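Local coordinates for protein PfEMP1 variant 1 of strain MC (Plasmodium falciparum, PDB 5LGD) that probably binds a host cell-surface receptor, this chain being a helical, disulfide-rich domain of a much longer parasite surface protein, at residues 47-52 with 161-166; 24-29 with 149-154; 8-13 with 64-69; 14-19 with 97-102. One frame throughout, in Å; residues are numbered along the deposited sequence.

Contact 1 of 4, residues 47-52 with 161-166. Unlike the reference sequence in segment 47-52: Ser51 (reference Cys).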
# COMPACT_ATOMS: atom_id res chain seq x y z
N LYS B 47 42.22 -30.94 -28.37
CA LYS B 47 41.05 -30.61 -29.21
C LYS B 47 39.89 -30.18 -28.32
O LYS B 47 39.34 -29.10 -28.51
CB LYS B 47 40.67 -31.83 -30.07
CG LYS B 47 39.53 -31.59 -31.07
CD LYS B 47 39.09 -32.87 -31.77
CE LYS B 47 37.64 -33.20 -31.50
NZ LYS B 47 37.22 -34.42 -32.25
N LYS B 48 39.57 -31.01 -27.29
CA LYS B 48 38.51 -30.77 -26.32
C LYS B 48 38.76 -29.53 -25.45
O LYS B 48 37.80 -28.83 -25.16
CB LYS B 48 38.22 -32.03 -25.49
CG LYS B 48 36.99 -32.77 -25.96
CD LYS B 48 37.29 -33.85 -26.98
CE LYS B 48 36.06 -34.16 -27.79
NZ LYS B 48 36.10 -35.54 -28.35
N CYS B 49 40.02 -29.23 -25.06
CA CYS B 49 40.33 -28.02 -24.29
C CYS B 49 40.05 -26.76 -25.15
O CYS B 49 39.66 -25.72 -24.61
CB CYS B 49 41.78 -28.02 -23.79
SG CYS B 49 42.20 -29.42 -22.73
N ILE B 50 40.25 -26.86 -26.48
CA ILE B 50 40.01 -25.76 -27.42
C ILE B 50 38.50 -25.50 -27.57
O ILE B 50 38.08 -24.34 -27.51
CB ILE B 50 40.76 -25.97 -28.76
CG1 ILE B 50 42.28 -25.96 -28.52
CG2 ILE B 50 40.37 -24.91 -29.80
CD1 ILE B 50 43.09 -26.55 -29.55
N SER B 51 37.69 -26.57 -27.75
CA SER B 51 36.21 -26.49 -27.86
C SER B 51 35.61 -25.91 -26.58
O SER B 51 34.69 -25.07 -26.65
CB SER B 51 35.60 -27.86 -28.11
OG SER B 51 36.09 -28.42 -29.32
N PHE B 52 36.13 -26.36 -25.41
CA PHE B 52 35.72 -25.87 -24.10
C PHE B 52 36.13 -24.38 -23.99
O PHE B 52 35.29 -23.57 -23.61
CB PHE B 52 36.32 -26.72 -22.97
CG PHE B 52 36.06 -26.18 -21.58
CD1 PHE B 52 34.76 -25.92 -21.15
CD2 PHE B 52 37.11 -25.98 -20.69
CE1 PHE B 52 34.52 -25.41 -19.87
CE2 PHE B 52 36.87 -25.48 -19.41
CZ PHE B 52 35.58 -25.19 -19.01
N LYS B 161 47.49 -26.04 -20.92
CA LYS B 161 48.85 -26.09 -20.38
C LYS B 161 49.25 -27.54 -20.05
O LYS B 161 50.44 -27.87 -20.14
CB LYS B 161 49.01 -25.17 -19.16
CG LYS B 161 49.24 -23.72 -19.55
CD LYS B 161 48.76 -22.73 -18.49
CE LYS B 161 48.78 -21.31 -19.01
NZ LYS B 161 48.35 -20.33 -17.97
N THR B 162 48.27 -28.40 -19.72
CA THR B 162 48.47 -29.81 -19.43
C THR B 162 48.39 -30.61 -20.75
O THR B 162 49.34 -31.31 -21.13
CB THR B 162 47.43 -30.32 -18.40
OG1 THR B 162 47.36 -29.45 -17.27
CG2 THR B 162 47.70 -31.74 -17.96
N HIS B 163 47.24 -30.49 -21.45
CA HIS B 163 46.99 -31.18 -22.71
C HIS B 163 47.38 -30.31 -23.90
O HIS B 163 46.53 -29.96 -24.71
CB HIS B 163 45.52 -31.60 -22.80
CG HIS B 163 45.02 -32.32 -21.59
ND1 HIS B 163 45.40 -33.62 -21.33
CD2 HIS B 163 44.15 -31.91 -20.64
CE1 HIS B 163 44.76 -33.96 -20.22
NE2 HIS B 163 44.00 -32.96 -19.77
N THR B 164 48.68 -29.95 -23.97
CA THR B 164 49.34 -29.09 -24.98
C THR B 164 49.31 -29.65 -26.42
O THR B 164 49.37 -28.87 -27.39
CB THR B 164 50.83 -28.88 -24.60
OG1 THR B 164 51.42 -30.14 -24.25
CG2 THR B 164 51.02 -27.87 -23.47
N ASP B 165 49.29 -30.99 -26.55
CA ASP B 165 49.32 -31.69 -27.83
C ASP B 165 48.35 -32.88 -27.81
O ASP B 165 48.16 -33.52 -26.77
CB ASP B 165 50.76 -32.17 -28.12
CG ASP B 165 51.06 -32.33 -29.59
OD1 ASP B 165 51.30 -31.29 -30.26
OD2 ASP B 165 51.08 -33.48 -30.07
N ASP B 166 47.73 -33.17 -28.98
CA ASP B 166 46.80 -34.28 -29.11
C ASP B 166 47.50 -35.63 -28.95
O ASP B 166 46.90 -36.56 -28.42
CB ASP B 166 45.94 -34.20 -30.38
CG ASP B 166 44.70 -33.34 -30.23
OD1 ASP B 166 44.11 -33.33 -29.11
OD2 ASP B 166 44.26 -32.74 -31.23
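Cys49 turns its sulfur toward His163 at one level of this contact, and Asp166 reaches the backbone of Lys47 at the other. The sulfur lies beside the backbone N of its own residue, chi1 -59°, which points it out of helix 45-70 toward the chain leaving helix 144-162. There SG meets His163 at CD2, 3.8 Å away, and at CB. It approaches the imidazole obliquely, 4.8 Å from the ring centroid, while the methyl CG2 of Thr162 covers one ring face. Cys49 SG is also disulfide-bonded to Cys159, and His163 ND1 is hydrogen-bonded to Ile42 N, so the disulfide and the Ile42 bond hold the two groups, and sulfur and ring simply pack against each other.

Asp166 supplies the polar half. Lys47 N donates to Asp166 OD1 over 3.1 Å along a nearly straight path (165° at the hydrogen), arriving on the syn side of the carboxylate but tilted 22° from its plane. CB of Lys47 rests 3.9 Å from Asp166 OD1, and the remainder of the lysine leads off from the contact. A carboxylate at the opening turn of a helix should be favoured by the helix dipole. His163, the first residue to depart from helical geometry, begins the turn that carries the chain back to this point: a disulfide-braced junction where the end of helix 144-162 meets the start of helix 45-70 in this helical DBL-family domain.

Contact 2 of 4, residues 24-29 with 149-154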
# COMPACT_ATOMS: atom_id res chain seq x y z
N LYS B 24 28.22 -30.65 -18.04
CA LYS B 24 28.31 -31.64 -19.13
C LYS B 24 29.71 -31.70 -19.74
O LYS B 24 30.04 -32.73 -20.33
CB LYS B 24 27.25 -31.38 -20.22
CG LYS B 24 25.87 -31.90 -19.87
CD LYS B 24 24.84 -31.21 -20.75
CE LYS B 24 23.73 -32.14 -21.18
NZ LYS B 24 22.72 -32.35 -20.11
N TRP B 25 30.54 -30.63 -19.58
CA TRP B 25 31.93 -30.63 -20.05
C TRP B 25 32.73 -31.65 -19.25
O TRP B 25 33.53 -32.38 -19.83
CB TRP B 25 32.57 -29.25 -19.97
CG TRP B 25 32.29 -28.42 -21.19
CD1 TRP B 25 31.48 -27.32 -21.26
CD2 TRP B 25 32.80 -28.64 -22.51
NE1 TRP B 25 31.47 -26.83 -22.55
CE2 TRP B 25 32.25 -27.64 -23.34
CE3 TRP B 25 33.65 -29.60 -23.08
CZ2 TRP B 25 32.57 -27.54 -24.71
CZ3 TRP B 25 33.96 -29.51 -24.43
CH2 TRP B 25 33.40 -28.51 -25.24
N ARG B 26 32.44 -31.76 -17.95
CA ARG B 26 33.07 -32.73 -17.07
C ARG B 26 32.47 -34.11 -17.24
O ARG B 26 33.22 -35.07 -17.30
CB ARG B 26 33.05 -32.27 -15.61
CG ARG B 26 34.06 -31.14 -15.33
CD ARG B 26 33.52 -29.76 -15.70
NE ARG B 26 34.39 -28.70 -15.22
CZ ARG B 26 34.31 -27.43 -15.59
NH1 ARG B 26 33.41 -27.05 -16.50
NH2 ARG B 26 35.14 -26.53 -15.09
N ASP B 27 31.14 -34.21 -17.38
CA ASP B 27 30.42 -35.50 -17.57
C ASP B 27 30.86 -36.23 -18.86
O ASP B 27 31.01 -37.45 -18.88
CB ASP B 27 28.91 -35.24 -17.64
CG ASP B 27 28.27 -34.98 -16.30
OD1 ASP B 27 29.02 -34.80 -15.30
OD2 ASP B 27 27.01 -34.97 -16.23
N GLU B 28 31.10 -35.45 -19.93
CA GLU B 28 31.53 -35.96 -21.23
C GLU B 28 33.07 -35.99 -21.42
O GLU B 28 33.59 -36.98 -21.91
CB GLU B 28 30.83 -35.18 -22.38
CG GLU B 28 29.40 -35.65 -22.61
CD GLU B 28 28.48 -34.65 -23.29
OE1 GLU B 28 27.41 -34.34 -22.71
OE2 GLU B 28 28.80 -34.21 -24.41
N HIS B 29 33.77 -34.90 -21.02
CA HIS B 29 35.22 -34.78 -21.23
C HIS B 29 36.01 -34.46 -19.96
O HIS B 29 36.99 -33.70 -20.00
CB HIS B 29 35.53 -33.77 -22.35
CG HIS B 29 34.57 -33.88 -23.49
ND1 HIS B 29 34.67 -34.88 -24.43
CD2 HIS B 29 33.48 -33.12 -23.77
CE1 HIS B 29 33.65 -34.70 -25.26
NE2 HIS B 29 32.91 -33.65 -24.90
N LEU B 149 32.17 -17.72 -15.42
CA LEU B 149 32.79 -17.63 -16.75
C LEU B 149 34.29 -17.28 -16.67
O LEU B 149 35.07 -17.77 -17.49
CB LEU B 149 32.03 -16.73 -17.72
CG LEU B 149 30.66 -17.26 -18.19
CD1 LEU B 149 29.91 -16.19 -19.00
CD2 LEU B 149 30.80 -18.58 -19.00
N GLN B 150 34.71 -16.52 -15.64
CA GLN B 150 36.12 -16.18 -15.39
C GLN B 150 36.87 -17.46 -14.97
O GLN B 150 37.93 -17.77 -15.51
CB GLN B 150 36.24 -15.10 -14.30
CG GLN B 150 36.36 -13.67 -14.86
CD GLN B 150 35.47 -12.63 -14.22
OE1 GLN B 150 35.30 -12.56 -12.99
NE2 GLN B 150 34.95 -11.74 -15.05
N HIS B 151 36.25 -18.23 -14.04
CA HIS B 151 36.79 -19.51 -13.55
C HIS B 151 36.96 -20.50 -14.71
O HIS B 151 37.97 -21.20 -14.78
CB HIS B 151 35.87 -20.11 -12.46
CG HIS B 151 36.23 -21.51 -12.09
ND1 HIS B 151 37.18 -21.78 -11.12
CD2 HIS B 151 35.79 -22.68 -12.60
CE1 HIS B 151 37.26 -23.09 -11.06
NE2 HIS B 151 36.44 -23.68 -11.93
N GLU B 152 35.98 -20.52 -15.63
CA GLU B 152 35.95 -21.38 -16.80
C GLU B 152 37.10 -21.06 -17.75
O GLU B 152 37.69 -21.97 -18.32
CB GLU B 152 34.58 -21.31 -17.51
CG GLU B 152 33.44 -21.94 -16.71
CD GLU B 152 33.57 -23.43 -16.42
OE1 GLU B 152 32.99 -24.23 -17.19
OE2 GLU B 152 34.15 -23.79 -15.36
N GLN B 153 37.41 -19.77 -17.90
CA GLN B 153 38.51 -19.28 -18.73
C GLN B 153 39.86 -19.77 -18.18
O GLN B 153 40.76 -20.07 -18.96
CB GLN B 153 38.47 -17.75 -18.79
CG GLN B 153 39.29 -17.15 -19.93
CD GLN B 153 38.60 -17.32 -21.27
OE1 GLN B 153 37.67 -16.58 -21.61
NE2 GLN B 153 39.06 -18.28 -22.06
N LYS B 154 39.99 -19.85 -16.83
CA LYS B 154 41.19 -20.32 -16.12
C LYS B 154 41.32 -21.83 -16.22
O LYS B 154 42.44 -22.30 -16.33
CB LYS B 154 41.21 -19.84 -14.66
CG LYS B 154 41.57 -18.36 -14.54
CD LYS B 154 40.88 -17.69 -13.35
CE LYS B 154 41.01 -16.18 -13.39
NZ LYS B 154 40.39 -15.53 -12.21
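Bends at chi2 in both Arg26 (83°) and Glu152 (-62°) bring the NH1/NH2 edge of a guanidinium up to the two oxygens of a carboxylate, edge to edge, from neighbouring helices. Each side chain leaves its backbone with CG beside the backbone N, and the two then approach from opposite directions. The result is an end-on bidentate salt bridge linking helix 7-29 to helix 144-162, two members of the domain's helical bundle. Arg26 NH1 donates to Glu152 OE1 at 2.9 Å, meeting the syn lone pair of that oxygen, within the guanidinium plane. The second bond, from Arg26 NH2 to Glu152 OE2, has the same length but is more bent and lies somewhat out of plane. With the two flat groups only 18° from coplanar, the pair of bonds fixes the rotation of both.

Ser22, one turn back on helix 7-29, reinforces the arrangement: its OG is hydrogen-bonded to Glu152 OE1 and its carbonyl O accepts from Arg26 NH1. Phe52 and Trp55 of helix 45-70 pack on the glutamate, whose charge is thus buried against aromatic rings; the matched arginine probably offsets the cost and keeps the acid ionised. Beside the salt bridge, the imidazole of His151 presents its edge to Arg26 NH2, its NE2 4.4 Å from that atom.

Contact 3 of 4, residues 8-13 with 64-69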
# COMPACT_ATOMS: atom_id res chain seq x y z
N ASN B 8 12.31 -12.54 -19.41
CA ASN B 8 12.36 -13.26 -18.13
C ASN B 8 12.53 -14.76 -18.36
O ASN B 8 13.48 -15.34 -17.84
CB ASN B 8 11.14 -12.94 -17.26
CG ASN B 8 11.19 -13.58 -15.87
OD1 ASN B 8 10.62 -14.67 -15.62
ND2 ASN B 8 11.88 -12.92 -14.95
N ALA B 9 11.70 -15.37 -19.23
CA ALA B 9 11.77 -16.80 -19.58
C ALA B 9 13.12 -17.15 -20.20
O ALA B 9 13.73 -18.16 -19.81
CB ALA B 9 10.66 -17.15 -20.56
N PHE B 10 13.59 -16.32 -21.16
CA PHE B 10 14.86 -16.55 -21.84
C PHE B 10 16.04 -16.49 -20.88
O PHE B 10 16.90 -17.37 -20.91
CB PHE B 10 15.05 -15.57 -23.01
CG PHE B 10 16.35 -15.81 -23.74
CD1 PHE B 10 16.45 -16.78 -24.72
CD2 PHE B 10 17.49 -15.06 -23.42
CE1 PHE B 10 17.67 -17.03 -25.35
CE2 PHE B 10 18.69 -15.28 -24.09
CZ PHE B 10 18.79 -16.29 -25.02
N PHE B 11 16.08 -15.43 -20.06
CA PHE B 11 17.11 -15.17 -19.05
C PHE B 11 17.43 -16.43 -18.19
O PHE B 11 18.59 -16.82 -18.08
CB PHE B 11 16.71 -13.96 -18.16
CG PHE B 11 17.71 -13.58 -17.10
CD1 PHE B 11 17.79 -14.27 -15.90
CD2 PHE B 11 18.63 -12.55 -17.33
CE1 PHE B 11 18.75 -13.93 -14.94
CE2 PHE B 11 19.56 -12.18 -16.35
CZ PHE B 11 19.64 -12.90 -15.18
N TRP B 12 16.40 -17.04 -17.61
CA TRP B 12 16.56 -18.19 -16.73
C TRP B 12 16.90 -19.45 -17.46
O TRP B 12 17.76 -20.20 -16.98
CB TRP B 12 15.34 -18.34 -15.83
CG TRP B 12 15.31 -17.19 -14.87
CD1 TRP B 12 14.45 -16.13 -14.89
CD2 TRP B 12 16.29 -16.90 -13.88
NE1 TRP B 12 14.79 -15.24 -13.90
CE2 TRP B 12 15.91 -15.70 -13.25
CE3 TRP B 12 17.42 -17.59 -13.39
CZ2 TRP B 12 16.62 -15.15 -12.19
CZ3 TRP B 12 18.13 -17.04 -12.35
CH2 TRP B 12 17.72 -15.83 -11.76
N MET B 13 16.35 -19.64 -18.65
CA MET B 13 16.66 -20.76 -19.53
C MET B 13 18.15 -20.75 -19.91
O MET B 13 18.78 -21.80 -19.92
CB MET B 13 15.81 -20.66 -20.80
CG MET B 13 15.82 -21.93 -21.63
SD MET B 13 15.84 -21.60 -23.40
CE MET B 13 17.36 -20.61 -23.56
N GLY B 64 27.09 -10.94 -22.11
CA GLY B 64 27.26 -9.50 -22.27
C GLY B 64 26.00 -8.87 -22.86
O GLY B 64 25.52 -7.84 -22.37
N LYS B 65 25.46 -9.52 -23.91
CA LYS B 65 24.24 -9.10 -24.61
C LYS B 65 22.99 -9.19 -23.69
O LYS B 65 22.15 -8.29 -23.70
CB LYS B 65 24.03 -9.93 -25.91
CG LYS B 65 24.90 -9.47 -27.11
CD LYS B 65 25.19 -10.66 -28.03
CE LYS B 65 26.32 -10.41 -29.02
NZ LYS B 65 25.83 -9.91 -30.34
N ILE B 66 22.90 -10.26 -22.87
CA ILE B 66 21.81 -10.47 -21.92
C ILE B 66 21.86 -9.41 -20.82
O ILE B 66 20.83 -8.82 -20.52
CB ILE B 66 21.81 -11.93 -21.40
CG1 ILE B 66 21.48 -12.87 -22.56
CG2 ILE B 66 20.83 -12.12 -20.26
CD1 ILE B 66 21.73 -14.34 -22.35
N LYS B 67 23.08 -9.11 -20.29
CA LYS B 67 23.24 -8.07 -19.24
C LYS B 67 22.84 -6.71 -19.76
O LYS B 67 22.27 -5.92 -19.01
CB LYS B 67 24.68 -8.02 -18.71
CG LYS B 67 25.05 -9.21 -17.81
CD LYS B 67 26.39 -8.96 -17.11
CE LYS B 67 27.59 -9.12 -18.02
NZ LYS B 67 28.85 -8.70 -17.35
N ASP B 68 23.14 -6.45 -21.04
CA ASP B 68 22.82 -5.21 -21.74
C ASP B 68 21.32 -4.96 -21.83
O ASP B 68 20.90 -3.84 -21.58
CB ASP B 68 23.51 -5.15 -23.11
CG ASP B 68 24.96 -4.69 -23.03
OD1 ASP B 68 25.25 -3.76 -22.22
OD2 ASP B 68 25.80 -5.22 -23.80
N HIS B 69 20.52 -6.00 -22.10
CA HIS B 69 19.06 -5.84 -22.14
C HIS B 69 18.49 -5.66 -20.72
O HIS B 69 17.52 -4.92 -20.55
CB HIS B 69 18.35 -7.01 -22.86
CG HIS B 69 16.94 -6.66 -23.26
ND1 HIS B 69 15.86 -7.21 -22.62
CD2 HIS B 69 16.50 -5.76 -24.17
CE1 HIS B 69 14.79 -6.65 -23.16
NE2 HIS B 69 15.12 -5.77 -24.09
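Ile66 projects from helix 45-70 toward Phe10 and Phe11, and its two branches divide the neighbouring rings between them. CB is the fork. From it CG2 goes one way, anti to the backbone N, and meets Phe11 at CD2, 3.7 Å off, with CE2 of the same ring at 4.1 Å; the methyl comes in obliquely. CG1 takes the other way, beside the backbone N (chi1 -66°), and comes within 4.0 Å of Phe10 CE2. The tip, CD1, goes closer still to that atom, 3.6 Å from Phe10 CE2. Both atoms of this branch lie at the edge of the Phe10 ring, near its plane, and the two side chains cross at about a right angle. The same tip, CD1, also packs against Trp14, the next turn of helix 7-29.

The two phenylalanines share the same chi1, CG anti to N, but as successive helix residues they fan apart, and the isoleucine fits the angle between them. Phe11 also packs on Leu86 of helix 82-90 and meets, edge-to-face, an aromatic side chain of another protein's chain. Just beside the contact, Tyr7 OH is hydrogen-bonded to Ile66 O. Between 8-13 and 64-69 themselves, on antiparallel helices, the contact is apolar packing without a hydrogen bond, the branched aliphatic carbon set against the edge of Phe10 and obliquely against Phe11.

Contact 4 of 4, residues 14-19 with 97-102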
# COMPACT_ATOMS: atom_id res chain seq x y z
N TRP B 14 18.69 -19.58 -20.27
CA TRP B 14 20.08 -19.41 -20.69
C TRP B 14 21.01 -19.73 -19.53
O TRP B 14 21.97 -20.50 -19.70
CB TRP B 14 20.33 -18.00 -21.26
CG TRP B 14 21.72 -17.81 -21.77
CD1 TRP B 14 22.14 -17.88 -23.07
CD2 TRP B 14 22.89 -17.50 -20.99
NE1 TRP B 14 23.49 -17.66 -23.14
CE2 TRP B 14 23.98 -17.45 -21.88
CE3 TRP B 14 23.12 -17.28 -19.62
CZ2 TRP B 14 25.29 -17.20 -21.44
CZ3 TRP B 14 24.42 -17.04 -19.19
CH2 TRP B 14 25.48 -16.98 -20.10
N VAL B 15 20.74 -19.13 -18.36
CA VAL B 15 21.46 -19.32 -17.09
C VAL B 15 21.48 -20.83 -16.74
O VAL B 15 22.54 -21.40 -16.50
CB VAL B 15 20.86 -18.44 -15.96
CG1 VAL B 15 21.32 -18.90 -14.58
CG2 VAL B 15 21.23 -16.97 -16.18
N HIS B 16 20.30 -21.47 -16.75
CA HIS B 16 20.17 -22.89 -16.47
C HIS B 16 21.00 -23.75 -17.46
O HIS B 16 21.79 -24.60 -17.02
CB HIS B 16 18.67 -23.28 -16.54
CG HIS B 16 18.46 -24.76 -16.50
ND1 HIS B 16 18.33 -25.49 -17.67
CD2 HIS B 16 18.38 -25.59 -15.45
CE1 HIS B 16 18.17 -26.74 -17.28
NE2 HIS B 16 18.18 -26.84 -15.96
N ASP B 17 20.79 -23.56 -18.77
CA ASP B 17 21.49 -24.31 -19.81
C ASP B 17 23.02 -24.06 -19.80
O ASP B 17 23.77 -24.98 -20.09
CB ASP B 17 20.91 -23.98 -21.20
CG ASP B 17 19.45 -24.34 -21.40
OD1 ASP B 17 18.83 -24.92 -20.46
OD2 ASP B 17 18.90 -24.02 -22.46
N MET B 18 23.49 -22.84 -19.43
CA MET B 18 24.93 -22.65 -19.40
C MET B 18 25.54 -23.42 -18.19
O MET B 18 26.56 -24.10 -18.36
CB MET B 18 25.35 -21.17 -19.53
CG MET B 18 25.61 -20.45 -18.24
SD MET B 18 27.30 -20.73 -17.69
CE MET B 18 27.30 -19.73 -16.30
N LEU B 19 24.84 -23.43 -17.04
CA LEU B 19 25.28 -24.14 -15.83
C LEU B 19 25.34 -25.63 -16.06
O LEU B 19 26.29 -26.29 -15.61
CB LEU B 19 24.36 -23.81 -14.65
CG LEU B 19 24.45 -22.35 -14.14
CD1 LEU B 19 23.44 -22.09 -13.03
CD2 LEU B 19 25.82 -22.04 -13.63
N GLU B 97 17.59 -21.37 -5.79
CA GLU B 97 16.15 -21.41 -5.51
C GLU B 97 15.31 -21.21 -6.80
O GLU B 97 14.33 -21.91 -7.00
CB GLU B 97 15.79 -20.25 -4.61
CG GLU B 97 15.57 -20.57 -3.16
CD GLU B 97 15.15 -19.28 -2.49
OE1 GLU B 97 15.74 -18.95 -1.44
OE2 GLU B 97 14.30 -18.56 -3.07
N ILE B 98 15.65 -20.19 -7.62
CA ILE B 98 14.90 -19.85 -8.84
C ILE B 98 14.99 -21.01 -9.84
O ILE B 98 13.96 -21.47 -10.33
CB ILE B 98 15.37 -18.49 -9.41
CG1 ILE B 98 14.90 -17.35 -8.47
CG2 ILE B 98 14.91 -18.27 -10.87
CD1 ILE B 98 15.56 -16.00 -8.75
N ILE B 99 16.19 -21.55 -10.04
CA ILE B 99 16.40 -22.71 -10.94
C ILE B 99 15.56 -23.87 -10.51
O ILE B 99 14.84 -24.39 -11.35
CB ILE B 99 17.87 -23.07 -11.16
CG1 ILE B 99 18.53 -21.92 -11.97
CG2 ILE B 99 18.00 -24.40 -11.93
CD1 ILE B 99 19.93 -21.90 -11.91
N GLN B 100 15.57 -24.23 -9.20
CA GLN B 100 14.77 -25.34 -8.71
C GLN B 100 13.27 -25.12 -8.85
O GLN B 100 12.57 -26.06 -9.21
CB GLN B 100 15.12 -25.75 -7.27
CG GLN B 100 14.60 -27.16 -7.02
CD GLN B 100 15.01 -27.78 -5.73
OE1 GLN B 100 16.06 -27.49 -5.16
NE2 GLN B 100 14.19 -28.72 -5.28
N ASP B 101 12.77 -23.92 -8.55
CA ASP B 101 11.35 -23.56 -8.67
C ASP B 101 10.88 -23.67 -10.14
O ASP B 101 9.74 -24.05 -10.38
CB ASP B 101 11.15 -22.10 -8.20
CG ASP B 101 11.18 -21.89 -6.70
OD1 ASP B 101 11.36 -22.89 -5.95
OD2 ASP B 101 11.04 -20.72 -6.26
N THR B 102 11.76 -23.35 -11.09
CA THR B 102 11.49 -23.38 -12.52
C THR B 102 11.61 -24.78 -13.12
O THR B 102 10.77 -25.15 -13.94
CB THR B 102 12.40 -22.36 -13.22
OG1 THR B 102 12.28 -21.10 -12.55
CG2 THR B 102 12.09 -22.19 -14.70
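A histidine lies in a mainly aliphatic interface here, and it is a carbon of its ring that faces the partner helix. His16 CD2 meets Ile99 CG2 at 3.7 Å, the methyl sitting at the ring edge, near its plane. The nitrogens are occupied in other directions. His16 ND1 donates to Asp17 OD1 over 2.9 Å, close to the ring plane and nearly in line with the acceptor's C-O bond, and NE2 is hydrogen-bonded to Glu108 of helix 106-118. Bonds at both nitrogens fix the rotation of the imidazole, while Tyr103 stacks on it.

Ile99 carries the whole of the other side. Its CG2, anti to the backbone N, takes the histidine; its longer branch, starting beside N (chi1 -68°), extends CD1 to Leu19 CD1 at 3.7 Å and more loosely to Val15 CG1 at 4.2 Å. One side chain therefore spans Val15 and His16 on one turn of helix 7-29 and Leu19 on the next. The helices run almost perpendicular, 99° between their directions, with axes 10.9 Å apart, so the meeting is confined to one spot, where the CA atoms of His16 and Ile99 come within 6.7 Å.

Since ND1 donates to Asp17, NE2 can give a proton to Glu108 only if the ring is doubly protonated; two flanking carboxylates would probably favour that charged form, leaving a polarised C-H edge against the isoleucine.

In the fold
From the N terminus, helix 7-29 supplies the first segment of three contacts in turn. Contact 3 closes the shortest loop, through the hairpin to the far end of helix 45-70; contact 4 reaches on to helix 92-103, and contact 2 to helix 144-162. Contact 1 starts on helix 45-70 and closes where helix 144-162 gives out. Every pair crosses along the chain and none nests. Contact 3 joins helices 7-29 and 45-70 at one end, contacts 2 and 1 tie helix 144-162 to each of them toward the other, and contact 4 sets helix 92-103 across helix 7-29. Contacts 1 and 2 touch through Phe52 and Trp25, contacts 3 and 4 through Ile66 and Trp14.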